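PDB 1ZPU: iron transport multicopper oxidase FET3 from Saccharomyces cerevisiae, which oxidises ferrous to ferric iron with molecular oxygen, using four copper ions, so that the permease FTR1 can carry the iron into the cell. Local coordinates for residues Pro184-Leu189 / Val240-Asp245; Lys248-Met253 / Met276-Thr281. One frame throughout, in Å; residues are numbered along the deposited sequence.

Contact 1 of 2, residues Pro184-Leu189 / Val240-Asp245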
loop_
_atom_site.group_PDB
_atom_site.type_symbol
_atom_site.label_atom_id
_atom_site.label_comp_id
_atom_site.label_asym_id
_atom_site.label_seq_id
_atom_site.Cartn_x
_atom_site.Cartn_y
_atom_site.Cartn_z
ATOM N N PRO A 184 18.400 27.385 10.325
ATOM C CA PRO A 184 18.000 28.422 9.369
ATOM C C PRO A 184 18.655 28.228 8.005
ATOM O O PRO A 184 19.738 27.641 7.918
ATOM C CB PRO A 184 18.533 29.706 10.007
ATOM C CG PRO A 184 19.658 29.248 10.896
ATOM C CD PRO A 184 19.165 27.949 11.454
ATOM N N ASP A 185 17.999 28.717 6.955
ATOM C CA ASP A 185 18.569 28.725 5.602
ATOM C C ASP A 185 19.147 27.366 5.206
ATOM O O ASP A 185 20.314 27.238 4.855
ATOM C CB ASP A 185 19.630 29.834 5.464
ATOM C CG ASP A 185 20.169 29.957 4.044
ATOM O OD1 ASP A 185 19.358 29.854 3.094
ATOM O OD2 ASP A 185 21.398 30.141 3.872
ATOM N N THR A 186 18.318 26.342 5.279
ATOM C CA THR A 186 18.757 24.985 4.985
ATOM C C THR A 186 17.700 24.278 4.146
ATOM O O THR A 186 16.501 24.430 4.376
ATOM C CB THR A 186 19.084 24.204 6.284
ATOM O OG1 THR A 186 20.081 24.914 7.028
ATOM C CG2 THR A 186 19.599 22.817 5.980
ATOM N N THR A 187 18.153 23.543 3.144
ATOM C CA THR A 187 17.259 22.751 2.324
ATOM C C THR A 187 17.202 21.342 2.894
ATOM O O THR A 187 18.223 20.650 2.972
ATOM C CB THR A 187 17.721 22.693 0.852
ATOM O OG1 THR A 187 17.674 24.005 0.276
ATOM C CG2 THR A 187 16.828 21.758 0.037
ATOM N N TYR A 188 16.005 20.924 3.297
ATOM C CA TYR A 188 15.778 19.580 3.822
ATOM C C TYR A 188 15.081 18.721 2.794
ATOM O O TYR A 188 14.123 19.164 2.151
ATOM C CB TYR A 188 14.928 19.633 5.086
ATOM C CG TYR A 188 15.672 20.131 6.290
ATOM C CD1 TYR A 188 15.832 21.501 6.521
ATOM C CD2 TYR A 188 16.228 19.236 7.206
ATOM C CE1 TYR A 188 16.528 21.961 7.649
ATOM C CE2 TYR A 188 16.925 19.682 8.323
ATOM C CZ TYR A 188 17.070 21.039 8.540
ATOM O OH TYR A 188 17.754 21.483 9.644
ATOM N N LEU A 189 15.565 17.496 2.624
ATOM C CA LEU A 189 14.805 16.486 1.889
ATOM C C LEU A 189 13.872 15.773 2.883
ATOM O O LEU A 189 14.312 15.077 3.804
ATOM C CB LEU A 189 15.728 15.505 1.164
ATOM C CG LEU A 189 15.062 14.543 0.174
ATOM C CD1 LEU A 189 14.756 15.229 -1.135
ATOM C CD2 LEU A 189 15.917 13.319 -0.072
ATOM N N VAL A 240 12.154 21.170 1.269
ATOM C CA VAL A 240 11.684 22.278 2.095
ATOM C C VAL A 240 12.879 23.141 2.450
ATOM O O VAL A 240 13.862 22.641 3.004
ATOM C CB VAL A 240 10.998 21.776 3.390
ATOM C CG1 VAL A 240 10.744 22.917 4.350
ATOM C CG2 VAL A 240 9.684 21.079 3.063
ATOM N N HIS A 241 12.809 24.426 2.115
ATOM C CA HIS A 241 13.891 25.334 2.453
ATOM C C HIS A 241 13.471 26.245 3.601
ATOM O O HIS A 241 12.445 26.939 3.523
ATOM C CB HIS A 241 14.367 26.134 1.230
ATOM C CG HIS A 241 15.666 26.865 1.450
ATOM N ND1 HIS A 241 16.874 26.217 1.618
ATOM C CD2 HIS A 241 15.944 28.190 1.508
ATOM C CE1 HIS A 241 17.835 27.108 1.785
ATOM N NE2 HIS A 241 17.300 28.314 1.715
ATOM N N THR A 242 14.279 26.229 4.658
ATOM C CA THR A 242 13.984 26.949 5.890
ATOM C C THR A 242 14.338 28.437 5.785
ATOM O O THR A 242 15.182 28.827 4.978
ATOM C CB THR A 242 14.693 26.286 7.103
ATOM O OG1 THR A 242 16.110 26.356 6.937
ATOM C CG2 THR A 242 14.285 24.814 7.232
ATOM N N LYS A 243 13.679 29.245 6.616
ATOM C CA LYS A 243 13.801 30.694 6.623
ATOM C C LYS A 243 15.078 31.164 7.304
ATOM O O LYS A 243 15.755 30.379 7.958
ATOM C CB LYS A 243 12.596 31.295 7.348
ATOM C CG LYS A 243 11.284 30.666 6.959
ATOM C CD LYS A 243 10.108 31.628 7.016
ATOM C CE LYS A 243 8.906 30.983 6.312
ATOM N NZ LYS A 243 7.810 31.926 5.897
ATOM N N ASN A 244 15.396 32.453 7.156
ATOM C CA ASN A 244 16.590 33.026 7.765
ATOM C C ASN A 244 16.441 33.359 9.246
ATOM O O ASN A 244 17.437 33.424 9.969
ATOM C CB ASN A 244 17.092 34.229 6.965
ATOM C CG ASN A 244 17.735 33.814 5.654
ATOM O OD1 ASN A 244 17.826 32.620 5.356
ATOM N ND2 ASN A 244 18.178 34.792 4.860
ATOM N N ASP A 245 15.204 33.551 9.698
ATOM C CA ASP A 245 14.939 33.892 11.095
ATOM C C ASP A 245 14.808 32.686 12.030
ATOM O O ASP A 245 14.048 31.742 11.777
ATOM C CB ASP A 245 13.683 34.743 11.196
ATOM C CG ASP A 245 13.851 36.096 10.564
ATOM O OD1 ASP A 245 12.925 36.508 9.827
ATOM O OD2 ASP A 245 14.900 36.749 10.798
#
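The buried side chain of Thr242 reaches the backbone of Thr186, its hydroxyl OG1 accepting the N-H of Thr186 at 2.8 Å. That hydroxyl sits between the backbone N and the carbonyl carbon of its own residue (chi1 63°) and has a second partner, the carbonyl oxygen of Gln183. Threonine suits the place because its other branch is apolar: CG2 packs against the Tyr188 ring, 3.7 Å from Tyr188 CE1, while the tyrosine hydroxyl bonds to Gln183 N. An alanine here would probably leave the N-H of Thr186 without its acceptor and open a gap beside the Tyr188 ring. The segments run antiparallel, joining neighbouring strands 187-194 and 235-241 in the second cupredoxin domain; Tyr188 and Val240 form a hydrogen-bonded pair, with Tyr188 N 2.8 Å from Val240 O and Val240 N returning the bond to Tyr188 O. The next pair, Thr187 and His241, is non-hydrogen-bonded and its side chains lie on the opposite face of the sheet, where exposure is greater. There the imidazole of His241 uses both nitrogens: ND1 shares a hydrogen bond of 2.7 Å with Thr187 OG1, and NE2 donates to Asp185 OD1 at 2.9 Å. Toward the solvent the regular pairing gives way to one backbone bond, Asp185 N to Lys243 O at 3.0 Å, with Asn244 OD1 beside Asp185 CB.

Contact 2 of 2, residues Lys248-Met253 / Met276-Thr281. With NAG (2-acetamido-2-deoxy-beta-D-glucopyranose), chain B.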
loop_
_atom_site.group_PDB
_atom_site.type_symbol
_atom_site.label_atom_id
_atom_site.label_comp_id
_atom_site.label_asym_id
_atom_site.label_seq_id
_atom_site.Cartn_x
_atom_site.Cartn_y
_atom_site.Cartn_z
ATOM N N LYS A 248 10.830 32.594 15.131
ATOM C CA LYS A 248 9.493 32.013 15.280
ATOM C C LYS A 248 9.457 30.507 15.019
ATOM O O LYS A 248 10.262 29.983 14.258
ATOM C CB LYS A 248 8.522 32.710 14.332
ATOM C CG LYS A 248 7.070 32.427 14.639
ATOM C CD LYS A 248 6.214 32.556 13.392
ATOM C CE LYS A 248 4.735 32.421 13.724
ATOM N NZ LYS A 248 4.242 33.673 14.375
ATOM N N ASN A 249 8.517 29.815 15.651
ATOM C CA ASN A 249 8.260 28.405 15.323
ATOM C C ASN A 249 6.984 28.214 14.500
ATOM O O ASN A 249 6.043 29.003 14.570
ATOM C CB ASN A 249 8.225 27.511 16.571
ATOM C CG ASN A 249 9.537 27.504 17.333
ATOM O OD1 ASN A 249 10.609 27.359 16.759
ATOM N ND2 ASN A 249 9.451 27.667 18.645
ATOM N N PHE A 250 6.958 27.143 13.722
ATOM C CA PHE A 250 5.891 26.926 12.755
ATOM C C PHE A 250 5.206 25.581 12.933
ATOM O O PHE A 250 5.817 24.609 13.364
ATOM C CB PHE A 250 6.457 27.028 11.352
ATOM C CG PHE A 250 7.005 28.371 11.023
ATOM C CD1 PHE A 250 8.318 28.702 11.344
ATOM C CD2 PHE A 250 6.215 29.317 10.375
ATOM C CE1 PHE A 250 8.827 29.939 11.029
ATOM C CE2 PHE A 250 6.724 30.554 10.056
ATOM C CZ PHE A 250 8.032 30.861 10.384
ATOM N N ALA A 251 3.930 25.538 12.587
ATOM C CA ALA A 251 3.126 24.341 12.775
ATOM C C ALA A 251 3.272 23.374 11.600
ATOM O O ALA A 251 3.156 23.784 10.437
ATOM C CB ALA A 251 1.686 24.730 12.950
ATOM N N ILE A 252 3.565 22.110 11.905
ATOM C CA ILE A 252 3.495 21.012 10.940
ATOM C C ILE A 252 2.111 20.401 11.129
ATOM O O ILE A 252 1.763 19.945 12.213
ATOM C CB ILE A 252 4.573 19.928 11.205
ATOM C CG1 ILE A 252 5.983 20.504 11.119
ATOM C CG2 ILE A 252 4.418 18.747 10.235
ATOM C CD1 ILE A 252 7.018 19.611 11.750
ATOM N N MET A 253 1.316 20.404 10.072
ATOM C CA MET A 253 -0.105 20.121 10.188
ATOM C C MET A 253 -0.524 18.884 9.408
ATOM O O MET A 253 -0.201 18.746 8.232
ATOM C CB MET A 253 -0.867 21.335 9.681
ATOM C CG MET A 253 -2.204 21.530 10.355
ATOM S SD MET A 253 -2.118 22.247 12.005
ATOM C CE MET A 253 -0.416 22.723 12.041
ATOM N N MET A 276 7.516 22.553 13.876
ATOM C CA MET A 276 8.777 22.922 13.253
ATOM C C MET A 276 9.444 24.008 14.114
ATOM O O MET A 276 8.995 25.166 14.159
ATOM C CB MET A 276 8.560 23.393 11.819
ATOM C CG MET A 276 9.827 23.579 11.040
ATOM S SD MET A 276 9.420 24.006 9.349
ATOM C CE MET A 276 10.997 24.585 8.731
ATOM N N VAL A 277 10.507 23.601 14.807
ATOM C CA VAL A 277 11.139 24.424 15.827
ATOM C C VAL A 277 12.451 25.058 15.355
ATOM O O VAL A 277 13.456 24.375 15.179
ATOM C CB VAL A 277 11.392 23.618 17.131
ATOM C CG1 VAL A 277 11.971 24.504 18.189
ATOM C CG2 VAL A 277 10.111 22.975 17.641
ATOM N N TYR A 278 12.432 26.371 15.156
ATOM C CA TYR A 278 13.637 27.114 14.838
ATOM C C TYR A 278 14.277 27.558 16.138
ATOM O O TYR A 278 15.490 27.664 16.225
ATOM C CB TYR A 278 13.320 28.351 13.992
ATOM C CG TYR A 278 13.019 28.122 12.525
ATOM C CD1 TYR A 278 11.830 27.522 12.117
ATOM C CD2 TYR A 278 13.898 28.568 11.542
ATOM C CE1 TYR A 278 11.547 27.337 10.778
ATOM C CE2 TYR A 278 13.618 28.395 10.195
ATOM C CZ TYR A 278 12.444 27.780 9.820
ATOM O OH TYR A 278 12.166 27.607 8.487
ATOM N N ASN A 279 13.445 27.826 17.139
ATOM C CA ASN A 279 13.899 28.352 18.418
ATOM C C ASN A 279 13.363 27.505 19.572
ATOM O O ASN A 279 12.155 27.447 19.815
ATOM C CB ASN A 279 13.471 29.811 18.567
ATOM C CG ASN A 279 14.067 30.473 19.780
ATOM O OD1 ASN A 279 14.518 29.806 20.713
ATOM N ND2 ASN A 279 14.096 31.807 19.760
ATOM N N LYS A 280 14.275 26.844 20.273
ATOM C CA LYS A 280 13.914 25.857 21.295
ATOM C C LYS A 280 13.233 26.476 22.496
ATOM O O LYS A 280 12.669 25.780 23.333
ATOM C CB LYS A 280 15.151 25.097 21.759
ATOM C CG LYS A 280 15.616 24.037 20.771
ATOM C CD LYS A 280 16.116 22.780 21.491
ATOM C CE LYS A 280 17.418 23.051 22.219
ATOM N NZ LYS A 280 18.371 23.761 21.308
ATOM N N THR A 281 13.258 27.798 22.546
ATOM C CA THR A 281 12.916 28.521 23.734
ATOM C C THR A 281 11.654 29.351 23.492
ATOM O O THR A 281 10.975 29.765 24.432
ATOM C CB THR A 281 14.167 29.303 24.126
ATOM O OG1 THR A 281 14.585 28.897 25.426
ATOM C CG2 THR A 281 13.996 30.782 24.020
HETATM C C1 NAG B . 14.078 32.463 21.045
HETATM C C2 NAG B . 15.284 33.401 20.979
HETATM C C3 NAG B . 15.321 34.288 22.214
HETATM C C4 NAG B . 14.007 35.064 22.304
HETATM C C5 NAG B . 12.862 34.054 22.316
HETATM C C6 NAG B . 11.493 34.706 22.339
HETATM C C7 NAG B . 17.322 32.829 19.798
HETATM C C8 NAG B . 18.763 33.091 20.128
HETATM N N2 NAG B . 16.523 32.659 20.854
HETATM O O3 NAG B . 16.440 35.144 22.156
HETATM O O4 NAG B . 13.976 35.838 23.481
HETATM O O5 NAG B . 12.913 33.248 21.166
HETATM O O6 NAG B . 10.589 33.701 22.727
HETATM O O7 NAG B . 16.943 32.786 18.614
#
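The end of a beta-sheet in the second cupredoxin domain, where antiparallel strands 250-256 and 271-277 give way to loop and a glycosylated asparagine follows, is built around the Phe250-Met276 pair and the amide of Asn249. Phe250 and Met276 form a hydrogen-bonded pair: Phe250 N donates to Met276 O at 2.9 Å, and Met276 N returns a bond to Phe250 O. Past this pair the side chain of Asn249 takes over from the backbone. Its CG lies anti to the carbonyl carbon (chi1 -61°), and the amide beyond it grips the turning chain of 276-281 with both ends. OD1 accepts the N-H of Asn279 at 2.9 Å, in the carbonyl plane and on a lone pair, with a straight N-H...O angle of 180°; a weak bond from Tyr278 N reaches the same oxygen. ND2 of Asn249 donates to Asn279 O at 3.0 Å and also to Ala283 O. Asparagine fits because one short, flat group supplies both acceptor and donor, which should hold the amide against rotation. On one flank the rings of Phe250 and Tyr278 meet obliquely, Phe250 CD1 lying 3.6 Å from Tyr278 CE1, and the tyrosine hydroxyl bonds to His208. Further along, Ile252 crosses Met276 at about a right angle, with Ile252 CG1 3.9 Å from Met276 CB. These flexible and branched apolar chains suit the buried interior, where Trp180 also touches both. Beyond the grip, Asn279 ND2 is bonded covalently to C1 of the NAG sugar at 1.4 Å. Asn279 OD1 accepts Thr281 N at 3.0 Å, an Asx turn within the Asn-Lys-Thr sequence, which is the Asn-X-Thr sequon of N-linked glycosylation.

Contacts 1 and 2 lie with centres about 12 Å apart in the same plastocyanin-like domain, one in each of two sheets, and strands 235-241 and 250-256 follow each other in the chain. Tyr278 of contact 2 bridges them: its OH is 2.9 Å from Lys243 N of contact 1, a probable hydrogen bond, and 3.2 Å from Thr242 CB. Nearby, Met276 CE packs 3.6 Å from Thr242 CG2, so the methyl of Thr242 has apolar neighbours from both contacts. Each contact is centred about 31 Å from the centre of the chain and away from the copper sites, while the sugar on Asn279 belongs to contact 2.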